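Local coordinates for protein type II restriction enzyme AgeI (PDB 5DWA) that recognises the double-stranded DNA sequence 5'-ACCGGT-3' and cleaves it after the first A, acting as a type II restriction endonuclease, at residues E22-Q27 and E56-A61; G112-A117 and E157-V162; S245-T250 and R255-S260; H166-V169 and E173-S176. All coordinates share one frame; numbering follows the deposited sequence. Where two conformers were deposited one is given.

Contact 1 of 4, residues E22-Q27 and E56-A61; sequences EEQYQQ and EVCPDA
With its CG beside the backbone N (chi1 -75°) and the chain extended beyond it (chi2 167°), Gln24 stretches across to Val57, whose CG1 stands anti to its own backbone N (chi1 172°) and points back. The contact joins the first turn of helix 22-36 to the last turn of helix 43-57, just where the chain leaves that helix for a type I turn from Cys58 to Ala61. Gln24 and Val57 lie alongside each other, not end on. The methylenes of Gln24 do the packing: CG lies 3.9 Å from Val57 CG1, and CB rests 3.6 Å from Cys58 SG. A long side chain with an apolar stem and a polar end suits this half-covered place, while the compact, buried thiol fills the inner side and Val57 offers a branched hydrocarbon surface. The amide OE1 turns back to accept a hydrogen bond from Ser21 N, as in one half of a capping box at the helix start. Cutting Gln24 back to an alanine is likely to leave Ser21 N without this acceptor and a gap beside Val57 CG1 and Cys58 SG. The other amide atom, NE2, lies 3.4 Å from Val57 O, but at an angle too poor for a hydrogen bond.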
# COMPACT_ATOMS: atom_id res chain seq x y z
N GLU A 22 -4.75 -28.01 21.26
CA GLU A 22 -5.76 -28.41 20.29
C GLU A 22 -7.15 -28.00 20.77
O GLU A 22 -7.98 -27.55 19.98
CB GLU A 22 -5.72 -29.92 20.05
CG GLU A 22 -4.55 -30.39 19.20
CD GLU A 22 -4.81 -30.25 17.71
OE1 GLU A 22 -5.89 -29.75 17.34
OE2 GLU A 22 -3.93 -30.65 16.91
N GLU A 23 -7.40 -28.13 22.07
CA GLU A 23 -8.72 -27.84 22.62
C GLU A 23 -9.01 -26.34 22.63
O GLU A 23 -10.13 -25.92 22.36
CB GLU A 23 -8.85 -28.41 24.03
CG GLU A 23 -8.37 -29.85 24.17
CD GLU A 23 -6.97 -29.94 24.74
OE1 GLU A 23 -6.81 -29.79 25.97
OE2 GLU A 23 -6.02 -30.17 23.95
N GLN A 24 -7.99 -25.54 22.95
CA GLN A 24 -8.14 -24.08 22.91
C GLN A 24 -8.37 -23.60 21.49
O GLN A 24 -9.19 -22.73 21.24
CB GLN A 24 -6.90 -23.41 23.51
CG GLN A 24 -6.83 -23.49 25.02
CD GLN A 24 -5.46 -23.10 25.56
OE1 GLN A 24 -4.44 -23.24 24.88
NE2 GLN A 24 -5.43 -22.60 26.79
N TYR A 25 -7.63 -24.19 20.55
CA TYR A 25 -7.79 -23.89 19.13
C TYR A 25 -9.23 -24.16 18.69
O TYR A 25 -9.86 -23.33 18.03
CB TYR A 25 -6.80 -24.69 18.28
CG TYR A 25 -6.86 -24.35 16.80
CD1 TYR A 25 -5.96 -23.45 16.24
CD2 TYR A 25 -7.82 -24.92 15.98
CE1 TYR A 25 -6.02 -23.14 14.89
CE2 TYR A 25 -7.89 -24.61 14.64
CZ TYR A 25 -6.99 -23.72 14.10
OH TYR A 25 -7.06 -23.42 12.75
N GLN A 26 -9.77 -25.32 19.06
CA GLN A 26 -11.14 -25.64 18.69
C GLN A 26 -12.14 -24.67 19.30
O GLN A 26 -13.14 -24.32 18.68
CB GLN A 26 -11.49 -27.08 19.10
CG GLN A 26 -12.78 -27.60 18.47
CD GLN A 26 -12.68 -27.72 16.96
OE1 GLN A 26 -11.80 -28.40 16.44
NE2 GLN A 26 -13.57 -27.05 16.25
N GLN A 27 -11.88 -24.23 20.53
CA GLN A 27 -12.74 -23.25 21.19
C GLN A 27 -12.77 -21.95 20.39
O GLN A 27 -13.83 -21.37 20.17
CB GLN A 27 -12.27 -22.96 22.62
CG GLN A 27 -12.43 -24.11 23.60
CD GLN A 27 -11.80 -23.79 24.94
OE1 GLN A 27 -11.02 -24.58 25.48
NE2 GLN A 27 -12.13 -22.63 25.50
N GLU A 56 -7.93 -14.02 25.19
CA GLU A 56 -8.36 -14.32 26.54
C GLU A 56 -8.36 -15.84 26.77
O GLU A 56 -8.04 -16.30 27.86
CB GLU A 56 -9.72 -13.70 26.82
CG GLU A 56 -9.62 -12.18 27.00
CD GLU A 56 -10.96 -11.49 27.18
OE1 GLU A 56 -11.99 -12.20 27.23
OE2 GLU A 56 -10.98 -10.25 27.28
N VAL A 57 -8.68 -16.61 25.73
CA VAL A 57 -8.60 -18.07 25.81
C VAL A 57 -7.14 -18.52 25.91
O VAL A 57 -6.81 -19.45 26.63
CB VAL A 57 -9.24 -18.75 24.58
CG1 VAL A 57 -8.96 -20.26 24.57
CG2 VAL A 57 -10.73 -18.48 24.55
N CYS A 58 -6.27 -17.83 25.17
CA CYS A 58 -4.86 -18.17 25.13
C CYS A 58 -3.99 -16.98 25.50
O CYS A 58 -3.31 -16.40 24.64
CB CYS A 58 -4.47 -18.69 23.74
SG CYS A 58 -5.39 -20.18 23.26
N PRO A 59 -3.98 -16.61 26.79
CA PRO A 59 -3.28 -15.39 27.20
C PRO A 59 -1.76 -15.47 27.11
O PRO A 59 -1.11 -14.42 27.12
CB PRO A 59 -3.73 -15.21 28.65
CG PRO A 59 -4.09 -16.59 29.11
CD PRO A 59 -4.63 -17.31 27.92
N ASP A 60 -1.20 -16.67 27.03
CA ASP A 60 0.25 -16.81 26.96
C ASP A 60 0.73 -16.99 25.53
O ASP A 60 1.94 -17.03 25.27
CB ASP A 60 0.72 -17.99 27.82
CG ASP A 60 0.48 -17.75 29.29
OD1 ASP A 60 0.50 -16.57 29.72
OD2 ASP A 60 0.26 -18.73 30.03
N ALA A 61 -0.21 -17.11 24.60
CA ALA A 61 0.13 -17.27 23.20
C ALA A 61 0.57 -15.94 22.63
O ALA A 61 0.24 -14.88 23.17
CB ALA A 61 -1.05 -17.83 22.43

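Contact 2 of 4, residues G112-A117 and E157-V162; sequences GIRLTA and EGFGVV
Arg114 lays its guanidinium flat on the ring of Phe159, the two planes only 21° apart and Arg114 CZ 3.8 Å from the ring centroid, a cation-pi stack over the ring face. The arginine is shaped for this. Its CG is anti to the backbone N (chi1 -175°) and the chain runs straight until chi3 bends it (64°), which brings the head round over the ring while CB stays on the same side of the ring, beside its rim, 3.9 Å from Phe159 CE1. Phe159 in turn carries CG anti to its carbonyl carbon, beside the backbone N, and this presents the ring face to the arginine. It offers CB as well: Arg114 NH2 lies 3.4 Å from Phe159 CB, and the head sits offset toward the rim. From the edge of the guanidinium, close to its plane, comes Glu157, whose chain is bent at chi2. Arg114 NH1 donates to Glu157 OE2 at 3.2 Å and weakly to OE1, forming a salt bridge that meets OE2 from above the carboxylate plane. The other end, NH2, makes salt bridges with Asp155 and Glu146, so acids and an aromatic face together fix the rotation of the head. An arginine suits the place because it alone among the basic side chains combines a broad flat cation with several diverging N-H groups. Gly112, with positive phi, closes the preceding helix as the C-prime residue of a Schellman motif and sets its O 3.6 Å from Phe159 CE1. Arg114 and Phe159 thus meet across the intervening strand 143-148, on one face of the three antiparallel strands that belong to the αβββαβ core of PD-(D/E)XK nucleases.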
# COMPACT_ATOMS: atom_id res chain seq x y z
N GLY A 112 -10.21 8.24 32.80
CA GLY A 112 -10.84 9.25 31.96
C GLY A 112 -10.32 9.32 30.54
O GLY A 112 -10.44 10.35 29.87
N ILE A 113 -9.74 8.22 30.07
CA ILE A 113 -9.19 8.15 28.73
C ILE A 113 -10.06 7.25 27.87
O ILE A 113 -10.58 6.24 28.36
CB ILE A 113 -7.73 7.65 28.75
CG1 ILE A 113 -6.87 8.59 29.58
CG2 ILE A 113 -7.15 7.53 27.33
CD1 ILE A 113 -5.58 7.96 30.06
N ARG A 114 -10.24 7.62 26.61
CA ARG A 114 -11.14 6.90 25.73
C ARG A 114 -10.63 6.85 24.30
O ARG A 114 -10.18 7.87 23.77
CB ARG A 114 -12.53 7.54 25.75
CG ARG A 114 -13.58 6.77 24.95
CD ARG A 114 -14.94 7.47 25.01
NE ARG A 114 -14.90 8.79 24.38
CZ ARG A 114 -15.85 9.71 24.54
NH1 ARG A 114 -16.91 9.45 25.30
NH2 ARG A 114 -15.75 10.88 23.92
N LEU A 115 -10.68 5.66 23.71
CA LEU A 115 -10.35 5.45 22.31
C LEU A 115 -11.61 5.37 21.44
O LEU A 115 -12.62 4.81 21.86
CB LEU A 115 -9.55 4.16 22.14
CG LEU A 115 -8.30 3.97 23.01
CD1 LEU A 115 -7.64 2.64 22.68
CD2 LEU A 115 -7.30 5.12 22.84
N THR A 116 -11.51 5.88 20.22
CA THR A 116 -12.60 5.80 19.27
C THR A 116 -12.05 5.51 17.88
O THR A 116 -11.23 6.27 17.37
CB THR A 116 -13.41 7.10 19.23
OG1 THR A 116 -13.88 7.42 20.55
CG2 THR A 116 -14.59 6.97 18.28
N ALA A 117 -12.48 4.41 17.27
CA ALA A 117 -12.05 4.07 15.90
C ALA A 117 -12.68 5.05 14.92
O ALA A 117 -13.87 5.35 15.01
CB ALA A 117 -12.42 2.64 15.55
N GLU A 157 -19.48 15.56 26.64
CA GLU A 157 -19.17 14.91 27.91
C GLU A 157 -17.84 15.38 28.50
O GLU A 157 -17.42 14.90 29.55
CB GLU A 157 -19.12 13.39 27.74
CG GLU A 157 -20.19 12.81 26.84
CD GLU A 157 -19.68 11.61 26.06
OE1 GLU A 157 -19.92 10.46 26.50
OE2 GLU A 157 -19.02 11.81 25.02
N GLY A 158 -17.17 16.30 27.82
CA GLY A 158 -15.92 16.85 28.33
C GLY A 158 -14.66 16.15 27.82
O GLY A 158 -13.56 16.44 28.28
N PHE A 159 -14.82 15.22 26.88
CA PHE A 159 -13.67 14.52 26.32
C PHE A 159 -13.03 15.34 25.21
O PHE A 159 -13.66 15.58 24.18
CB PHE A 159 -14.07 13.14 25.79
CG PHE A 159 -14.37 12.14 26.86
CD1 PHE A 159 -13.39 11.26 27.29
CD2 PHE A 159 -15.63 12.06 27.43
CE1 PHE A 159 -13.65 10.32 28.27
CE2 PHE A 159 -15.91 11.12 28.41
CZ PHE A 159 -14.91 10.25 28.83
N GLY A 160 -11.78 15.75 25.41
CA GLY A 160 -11.03 16.48 24.40
C GLY A 160 -9.97 15.58 23.77
O GLY A 160 -9.46 14.67 24.42
N VAL A 161 -9.63 15.87 22.52
CA VAL A 161 -8.67 15.04 21.78
C VAL A 161 -7.24 15.32 22.22
O VAL A 161 -6.83 16.48 22.34
CB VAL A 161 -8.77 15.26 20.26
CG1 VAL A 161 -7.97 14.18 19.53
CG2 VAL A 161 -10.21 15.22 19.82
N VAL A 162 -6.47 14.25 22.44
CA VAL A 162 -5.09 14.39 22.90
C VAL A 162 -4.11 13.69 21.97
O VAL A 162 -2.89 13.81 22.13
CB VAL A 162 -4.91 13.81 24.31
CG1 VAL A 162 -5.67 14.64 25.34
CG2 VAL A 162 -5.38 12.36 24.35

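Contact 3 of 4, residues S245-T250 and R255-S260; sequences SPSNAT and RHIYVS
Ser247 and Ile257 bond to each other twice, in a variation on an antiparallel hydrogen-bonded pair that joins the irregular run 245-250 to 257-259, one of the two outermost strands of the chain's mixed sheet. Ser247 N donates to Ile257 O at 3.0 Å, in the carbonyl plane and on a lone pair. In return Ile257 N gives its hydrogen to Ser247 OG, a nearly straight bond of 2.7 Å, where a regular ladder would use the backbone O. Ser247 OG stands beside its own backbone N (chi1 -66°), which lets hydroxyl and N-H both address Ile257. Serine suits the place because its short hydroxyl can also bond to Glu229 on helix 223-230. Ile257 O has a second donor, a water 3.2 Å away, which also bonds weakly to Ser247 O. Farther along, His256 sends NE2 to Ala249 O at 3.1 Å (162°); ND1 has a weak bond to Gly254 O. A leucine in place of His256 would probably leave Ala249 O without this donor and the 249-250 end of the loop less firmly tied. At the other end, Pro246 CD packs 4.1 Å from Val259 CG2. The oxygen of Ala249 lies near the imidazole plane, yet NE2 stands 67° above the plane of that carbonyl.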
# COMPACT_ATOMS: atom_id res chain seq x y z
N SER A 245 11.62 -7.33 18.96
CA SER A 245 12.63 -6.92 19.91
C SER A 245 12.32 -5.52 20.42
O SER A 245 12.16 -4.60 19.63
CB SER A 245 14.02 -6.94 19.28
OG SER A 245 14.38 -8.27 18.92
N PRO A 246 12.22 -5.37 21.74
CA PRO A 246 11.99 -4.03 22.29
C PRO A 246 13.21 -3.14 22.11
O PRO A 246 14.32 -3.62 21.88
CB PRO A 246 11.72 -4.30 23.78
CG PRO A 246 12.35 -5.62 24.05
CD PRO A 246 12.20 -6.41 22.79
N SER A 247 12.98 -1.84 22.21
CA SER A 247 14.07 -0.88 22.18
C SER A 247 14.98 -1.07 23.38
O SER A 247 14.54 -1.51 24.44
CB SER A 247 13.51 0.55 22.18
OG SER A 247 12.82 0.81 20.97
N ASN A 248 16.26 -0.73 23.21
CA ASN A 248 17.16 -0.60 24.35
C ASN A 248 16.70 0.54 25.25
O ASN A 248 15.77 1.28 24.91
CB ASN A 248 18.60 -0.37 23.88
CG ASN A 248 19.17 -1.56 23.13
OD1 ASN A 248 18.83 -2.71 23.41
ND2 ASN A 248 20.04 -1.29 22.17
N ALA A 249 17.36 0.70 26.40
CA ALA A 249 16.97 1.72 27.37
C ALA A 249 17.02 3.13 26.77
O ALA A 249 16.22 4.00 27.14
CB ALA A 249 17.86 1.64 28.60
N THR A 250 17.95 3.35 25.86
CA THR A 250 18.05 4.63 25.18
C THR A 250 18.03 4.45 23.67
O THR A 250 18.58 3.49 23.14
CB THR A 250 19.34 5.40 25.57
OG1 THR A 250 20.48 4.73 25.02
CG2 THR A 250 19.48 5.48 27.09
N ARG A 255 12.47 7.84 21.32
CA ARG A 255 11.22 7.13 21.10
C ARG A 255 11.47 5.63 21.14
O ARG A 255 12.50 5.16 20.66
CB ARG A 255 10.60 7.52 19.76
CG ARG A 255 10.47 9.03 19.56
CD ARG A 255 9.59 9.65 20.62
NE ARG A 255 9.41 11.08 20.39
CZ ARG A 255 8.62 11.87 21.12
NH1 ARG A 255 7.92 11.36 22.12
NH2 ARG A 255 8.53 13.16 20.83
N HIS A 256 10.52 4.88 21.69
CA HIS A 256 10.75 3.47 21.96
C HIS A 256 9.73 2.54 21.34
O HIS A 256 8.59 2.92 21.09
CB HIS A 256 10.77 3.25 23.47
CG HIS A 256 11.97 3.85 24.15
ND1 HIS A 256 12.13 5.21 24.31
CD2 HIS A 256 13.06 3.27 24.69
CE1 HIS A 256 13.27 5.44 24.93
NE2 HIS A 256 13.86 4.28 25.17
N ILE A 257 10.18 1.32 21.08
CA ILE A 257 9.31 0.19 20.74
C ILE A 257 9.09 -0.64 22.00
O ILE A 257 10.06 -1.10 22.63
CB ILE A 257 9.91 -0.68 19.63
CG1 ILE A 257 9.95 0.08 18.30
CG2 ILE A 257 9.12 -1.97 19.46
CD1 ILE A 257 10.98 -0.45 17.32
N TYR A 258 7.83 -0.81 22.39
CA TYR A 258 7.42 -1.64 23.52
C TYR A 258 6.72 -2.89 23.02
O TYR A 258 6.09 -2.88 21.97
CB TYR A 258 6.50 -0.86 24.47
CG TYR A 258 7.13 0.39 25.03
CD1 TYR A 258 8.01 0.33 26.10
CD2 TYR A 258 6.85 1.64 24.47
CE1 TYR A 258 8.60 1.48 26.61
CE2 TYR A 258 7.44 2.78 24.97
CZ TYR A 258 8.31 2.70 26.04
OH TYR A 258 8.88 3.85 26.54
N VAL A 259 6.84 -3.97 23.78
CA VAL A 259 6.32 -5.27 23.36
C VAL A 259 5.53 -5.91 24.49
O VAL A 259 6.00 -5.96 25.63
CB VAL A 259 7.46 -6.23 22.92
CG1 VAL A 259 6.91 -7.56 22.44
CG2 VAL A 259 8.32 -5.59 21.83
N SER A 260 4.33 -6.41 24.19
CA SER A 260 3.52 -7.06 25.22
C SER A 260 2.52 -8.03 24.64
O SER A 260 2.31 -8.06 23.43
CB SER A 260 2.78 -6.01 26.06
OG SER A 260 1.64 -5.51 25.38
O HOH W 1 11.52 -0.58 25.42

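Contact 4 of 4, residues H166-V169 and E173-S176. With nucleotides of chain C; nucleotides of chain D.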
# COMPACT_ATOMS: atom_id res chain seq x y z
N HIS A 166 -1.96 5.08 15.04
CA HIS A 166 -1.77 4.47 13.74
C HIS A 166 -1.75 2.98 13.98
O HIS A 166 -0.79 2.47 14.55
CB HIS A 166 -0.47 4.97 13.13
CG HIS A 166 -0.39 6.45 13.10
ND1 HIS A 166 -0.79 7.19 12.01
CD2 HIS A 166 -0.01 7.35 14.05
CE1 HIS A 166 -0.65 8.48 12.28
NE2 HIS A 166 -0.19 8.60 13.51
N ALA A 167 -2.83 2.31 13.58
CA ALA A 167 -3.01 0.89 13.88
C ALA A 167 -2.70 0.10 12.63
O ALA A 167 -3.28 0.35 11.57
CB ALA A 167 -4.43 0.62 14.35
N LYS A 168 -1.75 -0.83 12.73
CA LYS A 168 -1.38 -1.63 11.57
C LYS A 168 -1.18 -3.06 11.99
O LYS A 168 -0.40 -3.33 12.90
CB LYS A 168 -0.09 -1.12 10.91
CG LYS A 168 0.01 0.39 10.77
CD LYS A 168 1.07 0.77 9.77
CE LYS A 168 0.55 0.63 8.34
NZ LYS A 168 -0.49 1.65 8.02
N VAL A 169 -1.87 -3.98 11.35
CA VAL A 169 -1.59 -5.39 11.58
C VAL A 169 -0.14 -5.69 11.19
O VAL A 169 0.59 -6.33 11.94
CB VAL A 169 -2.52 -6.29 10.79
CG1 VAL A 169 -2.01 -7.74 10.78
CG2 VAL A 169 -3.94 -6.20 11.35
N GLU A 173 5.97 -1.60 3.91
CA GLU A 173 6.39 -0.20 3.79
C GLU A 173 5.18 0.70 3.93
O GLU A 173 5.27 1.92 3.75
CB GLU A 173 7.11 0.06 2.47
CG GLU A 173 8.55 -0.43 2.44
CD GLU A 173 9.41 0.14 3.56
OE1 GLU A 173 9.14 1.27 4.03
OE2 GLU A 173 10.35 -0.56 3.97
N ARG A 174 4.05 0.09 4.25
CA ARG A 174 2.81 0.84 4.41
C ARG A 174 2.85 1.74 5.63
O ARG A 174 2.12 2.72 5.71
CB ARG A 174 1.64 -0.13 4.47
CG ARG A 174 1.25 -0.67 3.11
CD ARG A 174 0.18 -1.72 3.20
NE ARG A 174 0.71 -3.01 3.63
CZ ARG A 174 0.69 -3.46 4.88
NH1 ARG A 174 0.10 -2.75 5.85
NH2 ARG A 174 1.22 -4.64 5.17
N VAL A 175 3.74 1.45 6.58
CA VAL A 175 3.85 2.29 7.76
C VAL A 175 4.40 3.67 7.36
O VAL A 175 4.19 4.66 8.06
CB VAL A 175 4.72 1.62 8.85
CG1 VAL A 175 6.15 1.44 8.38
CG2 VAL A 175 4.67 2.43 10.15
N SER A 176 5.11 3.73 6.23
CA SER A 176 5.59 5.01 5.72
C SER A 176 4.43 5.94 5.39
O SER A 176 4.59 7.17 5.43
CB SER A 176 6.47 4.79 4.49
OG SER A 176 7.56 3.93 4.79
P DC C 6 -3.78 -2.56 7.01
OP1 DC C 6 -3.75 -2.84 8.44
OP2 DC C 6 -2.87 -1.59 6.38
O5' DC C 6 -3.57 -3.96 6.28
C5' DC C 6 -4.41 -5.03 6.59
C4' DC C 6 -4.11 -6.19 5.66
O4' DC C 6 -4.29 -5.77 4.29
C3' DC C 6 -2.71 -6.76 5.77
O3' DC C 6 -2.81 -8.15 5.66
C2' DC C 6 -1.98 -6.16 4.55
C1' DC C 6 -3.11 -6.03 3.54
N1 DC C 6 -2.96 -4.89 2.61
C2 DC C 6 -2.98 -5.10 1.22
O2 DC C 6 -3.06 -6.25 0.77
N3 DC C 6 -2.87 -4.03 0.40
C4 DC C 6 -2.79 -2.80 0.92
N4 DC C 6 -2.69 -1.78 0.07
C5 DC C 6 -2.81 -2.57 2.32
C6 DC C 6 -2.90 -3.63 3.12
P DA D 4 11.48 0.22 -0.32
OP1 DA D 4 12.32 0.80 -1.40
OP2 DA D 4 11.19 1.01 0.90
O5' DA D 4 10.10 -0.27 -0.94
C5' DA D 4 10.07 -0.75 -2.27
C4' DA D 4 8.75 -1.42 -2.58
O4' DA D 4 8.71 -2.74 -1.99
C3' DA D 4 7.51 -0.70 -2.05
O3' DA D 4 6.52 -0.77 -3.03
C2' DA D 4 7.10 -1.55 -0.86
C1' DA D 4 7.45 -2.91 -1.42
N9 DA D 4 7.51 -3.97 -0.44
C8 DA D 4 7.52 -3.85 0.91
N7 DA D 4 7.59 -5.00 1.54
C5 DA D 4 7.62 -5.93 0.50
C6 DA D 4 7.67 -7.34 0.49
N6 DA D 4 7.72 -8.09 1.59
N1 DA D 4 7.69 -7.95 -0.71
C2 DA D 4 7.64 -7.20 -1.82
N3 DA D 4 7.58 -5.88 -1.93
C4 DA D 4 7.57 -5.31 -0.72
P DG D 3 13.56 -3.66 5.34
OP1 DG D 3 14.55 -2.81 6.06
OP2 DG D 3 12.41 -4.22 6.07
O5' DG D 3 13.02 -2.86 4.06
C5' DG D 3 13.95 -2.34 3.13
C4' DG D 3 13.44 -2.41 1.70
O4' DG D 3 13.23 -3.79 1.29
C3' DG D 3 12.13 -1.69 1.42
O3' DG D 3 12.21 -1.15 0.09
C2' DG D 3 11.11 -2.83 1.50
C1' DG D 3 11.89 -3.96 0.85
N9 DG D 3 11.48 -5.31 1.23
C8 DG D 3 11.31 -5.80 2.50
N7 DG D 3 11.00 -7.07 2.53
C5 DG D 3 11.00 -7.45 1.19
C6 DG D 3 10.74 -8.72 0.60
O6 DG D 3 10.46 -9.78 1.15
N1 DG D 3 10.84 -8.66 -0.79
C2 DG D 3 11.16 -7.54 -1.51
N2 DG D 3 11.20 -7.69 -2.84
N3 DG D 3 11.40 -6.36 -0.96
C4 DG D 3 11.31 -6.39 0.38
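Two basic side chains, Lys168 and Arg174, pack side by side in a buried place, with Lys168 NZ 4.9 Å from Arg174 NH1 and neither bonded to the other; Lys168 is paired with Asp178, Arg174 with Ser170 and the DNA. Bends at chi3 and chi4 (79° and 69°) curl the Lys168 chain along residues 174-175: CD lies 3.9 Å from Val175 CB, crossing it at about a right angle, and CE is 3.7 Å from Val175 N. The apolar stem of lysine fits the Val175 surface while the amine at its end reaches Asp178 in a salt bridge. Arg174 turns to the DNA: its CD is 3.2 Å from C5 of DC6 of chain C, NH1 is 3.2 Å from OP2 of the same nucleotide, and one guanidinium face lies over the sugar carbon C2'. NH2 bonds to a guanine N7 and to Ser170 OG, which fixes the head in the groove. Glu173 lies near the backbone of chain D, where Lys224, in a salt bridge with OE2, probably offsets its negative charge. Asp142 OD2 accepts a hydrogen bond from Ala167 N, and the run of His166 to Lys168 is consistent with the lysine-bearing strand of the PD-(D/E)XK active site.

Contact 4 is the buried one, near the middle of the chain and touching DNA, whereas contacts 2 and 3 lie at the surface at opposite edges of the same mixed sheet, and contact 1 is a partly buried pairing of two helices outside the sheet. Contacts 2 and 4 share strand 159-168, its start used for a stacked cation and its end carrying a lysine paired with an acid; their centres lie about 23 Å apart. Chemistry follows place: hydrocarbon and sulfur packing joins the helices of contact 1, a charged stack spans from the edge strand to the third strand in contact 2, main-chain, hydroxyl and imidazole bonds tie a loop to the edge strand in contact 3, and in contact 4 one basic side chain meets an acid and the other the DNA.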